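Secretory-abundant heat soluble protein 1 (Ramazzottius varieornatus, PDB 5XN9) acts as a secreted, heat-soluble molecular shield that protects against desiccation, and has the fold of a fatty-acid-binding protein. Local coordinates at residues I45-G49 with D50-H54; E19-D22 with A23-A27; K113-G116 with D117-E120; T4-S7 with W8-K11. All coordinates share one frame; numbering follows the deposited sequence.

Along the chain the interactions run 4, 2, 1, 3. Interactions 1, 3 and 4 belong to one antiparallel sheet, which closes as the barrel of the fatty-acid-binding fold. Interaction 4 leads into strand 10-19, the neighbour of strand 42-48 of interaction 1; interactions 4 and 1 are centred about 10 Å apart, and Tyr52 packs on Lys6 and Trp8. Interaction 3, the hairpin of strands 106-114 and 118-125, is also centred about 10 Å from interaction 4, where Val114 touches Ser7 and Trp8. Interaction 2, on helix 21-27, lies about 29 Å from interaction 1 between centres. The N-terminal turn joins two hairpins, and the helix lies across the chain's centre from interactions 1 and 4.

Interaction 1. Residues I45-G49 with D50-H54; sequences IWKEG and DHYHH. With EDO (1,2-ethanediol), chain H.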
loop_
_atom_site.group_PDB
_atom_site.type_symbol
_atom_site.label_atom_id
_atom_site.label_comp_id
_atom_site.label_asym_id
_atom_site.label_seq_id
_atom_site.Cartn_x
_atom_site.Cartn_y
_atom_site.Cartn_z
ATOM N N ILE A 45 3.245 -2.837 -9.116
ATOM C CA ILE A 45 4.449 -2.053 -8.884
ATOM C C ILE A 45 5.455 -2.415 -9.968
ATOM O O ILE A 45 5.809 -3.592 -10.119
ATOM C CB ILE A 45 5.044 -2.301 -7.482
ATOM C CG1 ILE A 45 4.019 -1.990 -6.379
ATOM C CG2 ILE A 45 6.295 -1.469 -7.286
ATOM C CD1 ILE A 45 4.453 -2.424 -4.985
ATOM N N TRP A 46 5.903 -1.412 -10.724
ATOM C CA TRP A 46 6.843 -1.635 -11.813
ATOM C C TRP A 46 7.775 -0.441 -11.924
ATOM O O TRP A 46 7.546 0.619 -11.329
ATOM C CB TRP A 46 6.132 -1.924 -13.140
ATOM C CG TRP A 46 5.405 -0.767 -13.765
ATOM C CD1 TRP A 46 5.840 -0.001 -14.817
ATOM C CD2 TRP A 46 4.102 -0.274 -13.426
ATOM N NE1 TRP A 46 4.893 0.942 -15.141
ATOM C CE2 TRP A 46 3.816 0.794 -14.309
ATOM C CE3 TRP A 46 3.151 -0.628 -12.465
ATOM C CZ2 TRP A 46 2.616 1.511 -14.255
ATOM C CZ3 TRP A 46 1.960 0.097 -12.406
ATOM C CH2 TRP A 46 1.708 1.151 -13.300
ATOM N N LYS A 47 8.859 -0.639 -12.662
ATOM C CA LYS A 47 9.883 0.382 -12.806
ATOM C C LYS A 47 9.817 0.998 -14.195
ATOM O O LYS A 47 9.559 0.301 -15.189
ATOM C CB LYS A 47 11.272 -0.194 -12.550
ATOM C CG LYS A 47 12.341 0.860 -12.321
ATOM C CD LYS A 47 13.664 0.229 -11.944
ATOM C CE LYS A 47 14.714 1.290 -11.698
ATOM N NZ LYS A 47 16.039 0.703 -11.340
ATOM N N GLU A 48 10.052 2.315 -14.255
ATOM C CA GLU A 48 10.061 3.088 -15.505
ATOM C C GLU A 48 11.313 3.948 -15.514
ATOM O O GLU A 48 11.273 5.122 -15.142
ATOM C CB GLU A 48 8.816 3.955 -15.617
ATOM C CG GLU A 48 7.531 3.179 -15.787
ATOM C CD GLU A 48 7.408 2.523 -17.152
ATOM O OE1 GLU A 48 6.346 1.927 -17.412
ATOM O OE2 GLU A 48 8.349 2.619 -17.972
ATOM N N GLY A 49 12.425 3.361 -15.919
ATOM C CA GLY A 49 13.670 4.090 -16.008
ATOM C C GLY A 49 14.180 4.536 -14.658
ATOM O O GLY A 49 14.777 3.752 -13.915
ATOM N N ASP A 50 13.925 5.799 -14.328
ATOM C CA ASP A 50 14.465 6.438 -13.138
ATOM C C ASP A 50 13.450 6.548 -12.012
ATOM O O ASP A 50 13.703 7.253 -11.034
ATOM C CB ASP A 50 15.014 7.827 -13.487
ATOM C CG ASP A 50 13.974 8.736 -14.154
ATOM O OD1 ASP A 50 12.836 8.301 -14.408
ATOM O OD2 ASP A 50 14.318 9.902 -14.453
ATOM N N HIS A 51 12.310 5.878 -12.127
ATOM C CA HIS A 51 11.292 5.955 -11.093
ATOM C C HIS A 51 10.451 4.692 -11.155
ATOM O O HIS A 51 10.578 3.879 -12.077
ATOM C CB HIS A 51 10.428 7.214 -11.241
ATOM C CG HIS A 51 9.603 7.242 -12.492
ATOM N ND1 HIS A 51 10.143 7.511 -13.732
ATOM C CD2 HIS A 51 8.276 7.059 -12.691
ATOM C CE1 HIS A 51 9.183 7.479 -14.642
ATOM N NE2 HIS A 51 8.042 7.204 -14.037
ATOM N N TYR A 52 9.618 4.526 -10.135
ATOM C CA TYR A 52 8.681 3.423 -10.056
ATOM C C TYR A 52 7.262 3.950 -10.132
ATOM O O TYR A 52 6.984 5.110 -9.804
ATOM C CB TYR A 52 8.819 2.675 -8.724
ATOM C CG TYR A 52 10.089 1.880 -8.584
ATOM C CD1 TYR A 52 11.251 2.472 -8.108
ATOM C CD2 TYR A 52 10.127 0.525 -8.916
ATOM C CE1 TYR A 52 12.426 1.734 -7.979
ATOM C CE2 TYR A 52 11.286 -0.219 -8.786
ATOM C CZ TYR A 52 12.429 0.386 -8.321
ATOM O OH TYR A 52 13.568 -0.367 -8.193
ATOM N N HIS A 53 6.358 3.091 -10.589
ATOM C CA HIS A 53 4.930 3.317 -10.437
ATOM C C HIS A 53 4.341 2.280 -9.503
ATOM O O HIS A 53 4.732 1.107 -9.526
ATOM C CB HIS A 53 4.199 3.226 -11.771
ATOM C CG HIS A 53 4.410 4.416 -12.641
ATOM N ND1 HIS A 53 3.438 5.370 -12.841
ATOM C CD2 HIS A 53 5.487 4.819 -13.355
ATOM C CE1 HIS A 53 3.897 6.295 -13.666
ATOM N NE2 HIS A 53 5.144 5.995 -13.978
ATOM N N HIS A 54 3.374 2.724 -8.708
ATOM C CA HIS A 54 2.639 1.862 -7.800
ATOM C C HIS A 54 1.177 2.196 -8.039
ATOM O O HIS A 54 0.715 3.291 -7.683
ATOM C CB HIS A 54 3.035 2.137 -6.353
ATOM C CG HIS A 54 2.255 1.342 -5.366
ATOM N ND1 HIS A 54 2.308 1.583 -4.009
ATOM C CD2 HIS A 54 1.412 0.294 -5.534
ATOM C CE1 HIS A 54 1.519 0.728 -3.386
ATOM N NE2 HIS A 54 0.967 -0.066 -4.286
HETATM C C1 EDO H . 12.368 -0.232 -18.995
HETATM O O1 EDO H . 12.499 0.069 -20.389
HETATM C C2 EDO H . 12.983 0.885 -18.160
HETATM O O2 EDO H . 12.910 0.536 -16.773
HETATM O O HOH W 1 15.893 0.969 -8.008
#
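Glu48 N donates to His51 O at 2.7 Å, nearly straight at 170°. The return bond, from His51 N to Glu48 O, is longer and comes from above the carbonyl plane. Trp46 and His53 exchange two backbone bonds. These residues form a beta hairpin of strands 42-48 and 51-58, closed by a type II' turn from Glu48 to His51 with Gly49 at positive phi. Trp46, Glu48, His51 and His53 share one side of it. CB of His53 sits 3.5 Å from the centroid of the Trp46 six-membered ring, over its face. The two rings are nearly parallel but slid apart. At the indole edge, NE1 donates to Glu48 OE1 at 2.9 Å; the bend of Glu48 at chi2 (-71°) brings its carboxylate back there. A leucine in place of Trp46 would probably leave His53 CB without its aromatic cover and Glu48 OE1 without this donor. His53 ND1 is hydrogen-bonded to Asp66. His51 ND1 points straight at Asp50 OD1, 2.9 Å away in the ring plane. On the other side, CG of the extended Lys47 chain lies 4.0 Å from the Tyr52 ring centroid, and CD1 of Ile45 covers a face of His54.

Interaction 2. Residues E19-D22 with A23-A27; sequences ENFD and AFISA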
loop_
_atom_site.group_PDB
_atom_site.type_symbol
_atom_site.label_atom_id
_atom_site.label_comp_id
_atom_site.label_asym_id
_atom_site.label_seq_id
_atom_site.Cartn_x
_atom_site.Cartn_y
_atom_site.Cartn_z
ATOM N N GLU A 19 -6.024 -9.601 8.649
ATOM C CA GLU A 19 -5.911 -9.660 10.102
ATOM C C GLU A 19 -5.965 -8.258 10.680
ATOM O O GLU A 19 -5.147 -7.406 10.323
ATOM C CB GLU A 19 -4.611 -10.351 10.507
ATOM C CG GLU A 19 -4.433 -10.520 12.000
ATOM C CD GLU A 19 -3.137 -11.221 12.328
ATOM O OE1 GLU A 19 -3.109 -12.470 12.293
ATOM O OE2 GLU A 19 -2.139 -10.514 12.589
ATOM N N ASN A 20 -6.937 -8.026 11.559
ATOM C CA ASN A 20 -7.041 -6.808 12.362
ATOM C C ASN A 20 -7.240 -5.556 11.517
ATOM O O ASN A 20 -6.930 -4.443 11.962
ATOM C CB ASN A 20 -5.840 -6.641 13.302
ATOM C CG ASN A 20 -6.174 -5.817 14.526
ATOM O OD1 ASN A 20 -7.278 -5.914 15.067
ATOM N ND2 ASN A 20 -5.223 -4.999 14.972
ATOM N N PHE A 21 -7.755 -5.712 10.297
ATOM C CA PHE A 21 -7.821 -4.573 9.391
ATOM C C PHE A 21 -8.859 -3.550 9.834
ATOM O O PHE A 21 -8.669 -2.349 9.616
ATOM C CB PHE A 21 -8.095 -5.041 7.964
ATOM C CG PHE A 21 -7.738 -4.032 6.919
ATOM C CD1 PHE A 21 -6.414 -3.792 6.603
ATOM C CD2 PHE A 21 -8.724 -3.327 6.248
ATOM C CE1 PHE A 21 -6.072 -2.859 5.638
ATOM C CE2 PHE A 21 -8.394 -2.394 5.284
ATOM C CZ PHE A 21 -7.063 -2.160 4.977
ATOM N N ASP A 22 -9.956 -3.996 10.453
ATOM C CA ASP A 22 -10.955 -3.042 10.926
ATOM C C ASP A 22 -10.397 -2.155 12.035
ATOM O O ASP A 22 -10.702 -0.957 12.090
ATOM C CB ASP A 22 -12.223 -3.775 11.368
ATOM C CG ASP A 22 -13.108 -4.165 10.198
ATOM O OD1 ASP A 22 -12.655 -4.073 9.035
ATOM O OD2 ASP A 22 -14.261 -4.574 10.440
ATOM N N ALA A 23 -9.574 -2.721 12.922
ATOM C CA ALA A 23 -8.945 -1.919 13.967
ATOM C C ALA A 23 -8.013 -0.878 13.368
ATOM O O ALA A 23 -7.920 0.250 13.868
ATOM C CB ALA A 23 -8.179 -2.821 14.934
ATOM N N PHE A 24 -7.309 -1.241 12.294
ATOM C CA PHE A 24 -6.448 -0.279 11.617
ATOM C C PHE A 24 -7.273 0.831 10.976
ATOM O O PHE A 24 -6.963 2.017 11.132
ATOM C CB PHE A 24 -5.592 -0.992 10.576
ATOM C CG PHE A 24 -4.822 -0.055 9.696
ATOM C CD1 PHE A 24 -3.698 0.603 10.174
ATOM C CD2 PHE A 24 -5.228 0.180 8.393
ATOM C CE1 PHE A 24 -2.988 1.473 9.361
ATOM C CE2 PHE A 24 -4.527 1.049 7.579
ATOM C CZ PHE A 24 -3.405 1.697 8.064
ATOM N N ILE A 25 -8.332 0.459 10.253
ATOM C CA ILE A 25 -9.203 1.450 9.627
ATOM C C ILE A 25 -9.820 2.369 10.675
ATOM O O ILE A 25 -9.869 3.592 10.496
ATOM C CB ILE A 25 -10.266 0.755 8.758
ATOM C CG1 ILE A 25 -9.604 0.063 7.567
ATOM C CG2 ILE A 25 -11.309 1.749 8.274
ATOM C CD1 ILE A 25 -8.824 1.009 6.678
ATOM N N SER A 26 -10.293 1.798 11.788
ATOM C CA SER A 26 -10.865 2.616 12.854
ATOM C C SER A 26 -9.826 3.556 13.453
ATOM O O SER A 26 -10.134 4.711 13.770
ATOM C CB SER A 26 -11.475 1.726 13.937
ATOM O OG SER A 26 -12.524 0.932 13.410
ATOM N N ALA A 27 -8.587 3.082 13.615
ATOM C CA ALA A 27 -7.544 3.927 14.186
ATOM C C ALA A 27 -7.158 5.078 13.270
ATOM O O ALA A 27 -6.622 6.083 13.749
ATOM C CB ALA A 27 -6.310 3.095 14.523
HETATM O O HOH W 2 -10.124 -5.351 13.501
#
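Helix 21-27 is the first of two short helices that follow strand 10-19, as in the helical lid of fatty-acid-binding proteins. Asn20 holds the N-cap position without a side-chain capping bond. The first turns are held by backbone bonds from Phe24 N to Asn20 O and from Ile25 N to Phe21 O (2.9 Å). Asp22 O takes two donors. Ser26 N reaches it at 2.8 Å and Ser26 OG at 2.9 Å, from opposite faces of the carbonyl plane. The chi1 of Ser26 (-61°) sets OG beside its own backbone N. Water 2 accepts from Ala23 N at 2.7 Å and donates to Asn20 OD1, while Asn20 ND2 is held by Thr129 O.

Phe21 chi1 (-161°) sets CG anti to the backbone N, and its ring meets Ile25 and Phe24 obliquely. Its CE2 lies 3.6 Å from Ile25 CG1, and Ile25 CD1 is close to CE2 and CZ. Phe24 CD2 is 4.2 Å from Phe21 CE1, with the planes at 42°. Tyr123 and Ala130 of the barrel wall meet both phenylalanines. An alanine at Phe21 would probably open a gap beside Ile25 and Phe24 and cost Tyr123 its edge-to-face partner. The contact divides by chemistry: a water takes up the N-H of Ala23 and one hydroxyl adds a second donor to Asp22 O, while the two phenylalanines pack on the barrel and Ile25 on helix 32-35.

Interaction 3. Residues K113-G116 with D117-E120; sequences KVNG and DELE
Val114 faces Leu119 across two neighbouring strands, as a non-hydrogen-bonded pair. Its CB lies 3.9 Å from Glu118 O. From there the two methyls part. CG1 is anti to the backbone N (chi1 172°) and comes within 3.5 Å of the same Glu118 O. CG2 stands beside the backbone N and meets the Leu119 branch, 3.8 Å from CD1 and only slightly farther from CG. The two side chains cross at a slant, and Trp12 of strand 10-19 packs on both. Val114 CA also points its hydrogen at Glu118 O, so that oxygen is approached by the backbone and the side chain of one residue. Its hydrogen bond comes from Asn115 N, at 3.0 Å and an angle of 137°.

The next pair, Lys113 and Glu120, is hydrogen-bonded. Glu120 N donates to Lys113 O at 2.7 Å, almost straight at 174°, and Lys113 N donates back to Glu120 O at 2.9 Å. Both side chains are extended on the side away from Val114 and Leu119. In this conformer of Glu120, Lys113 NZ is 5.1 Å from Glu120 OE1, too far for direct contact. Glu120 OE1 forms a salt bridge with Lys131 on the neighbouring strand 128-136, and Glu118 OE1 with Arg17 on strand 10-19, one strand beyond. These acids thus link the hairpin to strands 128-136 and 10-19. Gly116 and Asp117 turn the chain at positive phi. The arrangement is a tight beta hairpin between strands 106-114 and 118-125, the up-and-down connection from which fatty-acid-binding barrels are built.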
loop_
_atom_site.group_PDB
_atom_site.type_symbol
_atom_site.label_atom_id
_atom_site.label_comp_id
_atom_site.label_asym_id
_atom_site.label_seq_id
_atom_site.Cartn_x
_atom_site.Cartn_y
_atom_site.Cartn_z
ATOM N N LYS A 113 6.277 -7.245 2.065
ATOM C CA LYS A 113 7.237 -8.307 2.334
ATOM C C LYS A 113 6.826 -9.540 1.543
ATOM O O LYS A 113 5.737 -10.086 1.760
ATOM C CB LYS A 113 7.259 -8.607 3.835
ATOM C CG LYS A 113 8.105 -9.789 4.263
ATOM C CD LYS A 113 7.958 -9.987 5.770
ATOM C CE LYS A 113 8.589 -11.285 6.268
ATOM N NZ LYS A 113 8.541 -11.385 7.759
ATOM N N VAL A 114 7.692 -9.980 0.634
ATOM C CA VAL A 114 7.380 -11.066 -0.285
ATOM C C VAL A 114 8.015 -12.337 0.259
ATOM O O VAL A 114 9.242 -12.450 0.328
ATOM C CB VAL A 114 7.847 -10.751 -1.713
ATOM C CG1 VAL A 114 7.685 -11.974 -2.605
ATOM C CG2 VAL A 114 7.062 -9.574 -2.268
ATOM N N ASN A 115 7.174 -13.289 0.657
ATOM C CA ASN A 115 7.614 -14.567 1.200
ATOM C C ASN A 115 7.853 -15.602 0.111
ATOM O O ASN A 115 8.102 -16.771 0.425
ATOM C CB ASN A 115 6.575 -15.094 2.194
ATOM C CG ASN A 115 6.050 -14.010 3.125
ATOM O OD1 ASN A 115 5.293 -13.130 2.711
ATOM N ND2 ASN A 115 6.441 -14.079 4.392
ATOM N N GLY A 116 7.798 -15.196 -1.155
ATOM C CA GLY A 116 7.808 -16.125 -2.266
ATOM C C GLY A 116 6.388 -16.419 -2.698
ATOM O O GLY A 116 5.581 -16.881 -1.886
ATOM N N ASP A 117 6.059 -16.118 -3.960
ATOM C CA ASP A 117 4.717 -16.292 -4.519
ATOM C C ASP A 117 3.689 -15.368 -3.869
ATOM O O ASP A 117 2.712 -14.963 -4.509
ATOM C CB ASP A 117 4.247 -17.750 -4.418
ATOM C CG ASP A 117 5.370 -18.748 -4.632
ATOM O OD1 ASP A 117 6.080 -18.642 -5.655
ATOM O OD2 ASP A 117 5.543 -19.638 -3.772
ATOM N N GLU A 118 3.902 -15.024 -2.602
ATOM C CA GLU A 118 2.931 -14.319 -1.782
ATOM C C GLU A 118 3.536 -13.019 -1.260
ATOM O O GLU A 118 4.740 -12.930 -1.006
ATOM C CB GLU A 118 2.484 -15.235 -0.633
ATOM C CG GLU A 118 2.227 -14.579 0.709
ATOM C CD GLU A 118 1.801 -15.595 1.756
ATOM O OE1 GLU A 118 0.778 -16.282 1.538
ATOM O OE2 GLU A 118 2.497 -15.721 2.786
ATOM N N LEU A 119 2.699 -11.996 -1.130
ATOM C CA LEU A 119 3.125 -10.714 -0.586
ATOM C C LEU A 119 2.320 -10.431 0.671
ATOM O O LEU A 119 1.084 -10.451 0.639
ATOM C CB LEU A 119 2.932 -9.581 -1.605
ATOM C CG LEU A 119 3.555 -8.230 -1.245
ATOM C CD1 LEU A 119 3.903 -7.465 -2.509
ATOM C CD2 LEU A 119 2.612 -7.418 -0.383
ATOM N N GLU A 120 3.020 -10.138 1.763
ATOM C CA GLU A 120 2.400 -9.783 3.032
ATOM C C GLU A 120 2.523 -8.273 3.213
ATOM O O GLU A 120 3.636 -7.738 3.219
ATOM C CB GLU A 120 3.107 -10.519 4.171
ATOM C CG GLU A 120 2.494 -10.326 5.550
ATOM C CD GLU A 120 3.211 -11.126 6.632
ATOM O OE1 GLU A 120 3.495 -10.551 7.706
ATOM O OE2 GLU A 120 3.493 -12.325 6.411
#

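Interaction 4. Residues T4-S7 with W8-K11; sequences TGKS and WMGK. With EDO (1,2-ethanediol), chain F; EDO (1,2-ethanediol), chain G.
A type I beta turn from Lys6 to Met9 brings the N-terminal segment into strand 10-19, the first strand of the fatty-acid-binding barrel. Met9 N closes the turn by donating to Lys6 O at 3.1 Å, from well above the carbonyl plane. Water 3 donates to Lys6 O and to Met9 O, at 3.0 Å and 2.8 Å, and so bridges the two carbonyls. The side chains of Lys6 and Trp8 lie side by side and point the same way. CB of Lys6 sits over the face of the indole, near CE2 and 3.8 Å from the six-membered ring centroid, and CG lies above CZ2. Trp8 has its CG between the backbone N and the carbonyl carbon (chi1 36°), which swings the ring back under Lys6. The lysine chain bends at chi2 and its NZ forms a salt bridge with Glu90. Tyr52 packs against Lys6, Trp8 and Met9, tying the turn to the neighbouring hairpin. Gly5 and Gly10 take positive phi, where a side chain would press on the preceding carbonyl oxygen. Met9 lies across the start of the segment: its SD is 3.7 Å from Lys6 CG, and its bend at chi3 (68°) carries CE to 3.4 Å from Thr4 O.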
loop_
_atom_site.group_PDB
_atom_site.type_symbol
_atom_site.label_atom_id
_atom_site.label_comp_id
_atom_site.label_asym_id
_atom_site.label_seq_id
_atom_site.Cartn_x
_atom_site.Cartn_y
_atom_site.Cartn_z
ATOM N N THR A 4 10.425 -6.960 -13.219
ATOM C CA THR A 4 11.240 -7.761 -12.318
ATOM C C THR A 4 12.467 -6.955 -11.912
ATOM O O THR A 4 12.773 -5.913 -12.495
ATOM C CB THR A 4 11.677 -9.085 -12.964
ATOM O OG1 THR A 4 12.509 -8.806 -14.094
ATOM C CG2 THR A 4 10.468 -9.898 -13.413
ATOM N N GLY A 5 13.178 -7.453 -10.902
ATOM C CA GLY A 5 14.356 -6.775 -10.395
ATOM C C GLY A 5 14.357 -6.666 -8.884
ATOM O O GLY A 5 15.413 -6.685 -8.240
ATOM N N LYS A 6 13.162 -6.535 -8.317
ATOM C CA LYS A 6 12.934 -6.526 -6.880
ATOM C C LYS A 6 11.784 -7.477 -6.595
ATOM O O LYS A 6 10.867 -7.608 -7.406
ATOM C CB LYS A 6 12.507 -5.131 -6.398
ATOM C CG LYS A 6 13.423 -3.994 -6.834
ATOM C CD LYS A 6 14.704 -3.996 -6.039
ATOM C CE LYS A 6 15.550 -2.763 -6.340
ATOM N NZ LYS A 6 16.765 -2.738 -5.483
ATOM N N SER A 7 11.821 -8.122 -5.426
ATOM C CA SER A 7 10.820 -9.145 -5.130
ATOM C C SER A 7 9.414 -8.565 -5.055
ATOM O O SER A 7 8.442 -9.269 -5.351
ATOM C CB SER A 7 11.161 -9.884 -3.839
ATOM O OG SER A 7 11.135 -9.006 -2.733
ATOM N N TRP A 8 9.285 -7.295 -4.661
ATOM C CA TRP A 8 7.982 -6.664 -4.506
ATOM C C TRP A 8 7.422 -6.103 -5.807
ATOM O O TRP A 8 6.268 -5.653 -5.824
ATOM C CB TRP A 8 8.040 -5.573 -3.431
ATOM C CG TRP A 8 9.334 -4.797 -3.397
ATOM C CD1 TRP A 8 10.411 -5.041 -2.585
ATOM C CD2 TRP A 8 9.677 -3.645 -4.184
ATOM N NE1 TRP A 8 11.402 -4.118 -2.820
ATOM C CE2 TRP A 8 10.982 -3.251 -3.799
ATOM C CE3 TRP A 8 9.014 -2.911 -5.176
ATOM C CZ2 TRP A 8 11.631 -2.151 -4.368
ATOM C CZ3 TRP A 8 9.664 -1.819 -5.750
ATOM C CH2 TRP A 8 10.963 -1.451 -5.340
ATOM N N MET A 9 8.198 -6.102 -6.888
ATOM C CA MET A 9 7.646 -5.706 -8.175
ATOM C C MET A 9 6.722 -6.795 -8.700
ATOM O O MET A 9 6.939 -7.991 -8.470
ATOM C CB MET A 9 8.773 -5.440 -9.176
ATOM C CG MET A 9 9.598 -4.223 -8.808
ATOM S SD MET A 9 11.144 -4.062 -9.725
ATOM C CE MET A 9 10.507 -3.709 -11.362
ATOM N N GLY A 10 5.681 -6.376 -9.396
ATOM C CA GLY A 10 4.776 -7.307 -10.026
ATOM C C GLY A 10 3.338 -6.872 -9.850
ATOM O O GLY A 10 3.048 -5.743 -9.455
ATOM N N LYS A 11 2.432 -7.795 -10.165
ATOM C CA LYS A 11 0.995 -7.580 -10.076
ATOM C C LYS A 11 0.463 -8.467 -8.963
ATOM O O LYS A 11 0.582 -9.695 -9.037
ATOM C CB LYS A 11 0.322 -7.942 -11.396
ATOM C CG LYS A 11 0.796 -7.120 -12.565
ATOM C CD LYS A 11 -0.064 -7.416 -13.788
ATOM C CE LYS A 11 0.497 -6.742 -15.009
ATOM N NZ LYS A 11 1.866 -7.252 -15.265
HETATM C C1 EDO F . 10.908 -6.627 -17.891
HETATM O O1 EDO F . 9.616 -6.882 -17.340
HETATM C C2 EDO F . 11.966 -7.298 -17.024
HETATM O O2 EDO F . 12.118 -6.566 -15.805
HETATM C C1 EDO G . 2.298 -5.618 -18.045
HETATM O O1 EDO G . 0.969 -5.159 -18.322
HETATM C C2 EDO G . 2.421 -7.088 -18.434
HETATM O O2 EDO G . 3.519 -7.676 -17.726
HETATM O O HOH W 3 9.255 -9.440 -9.229
#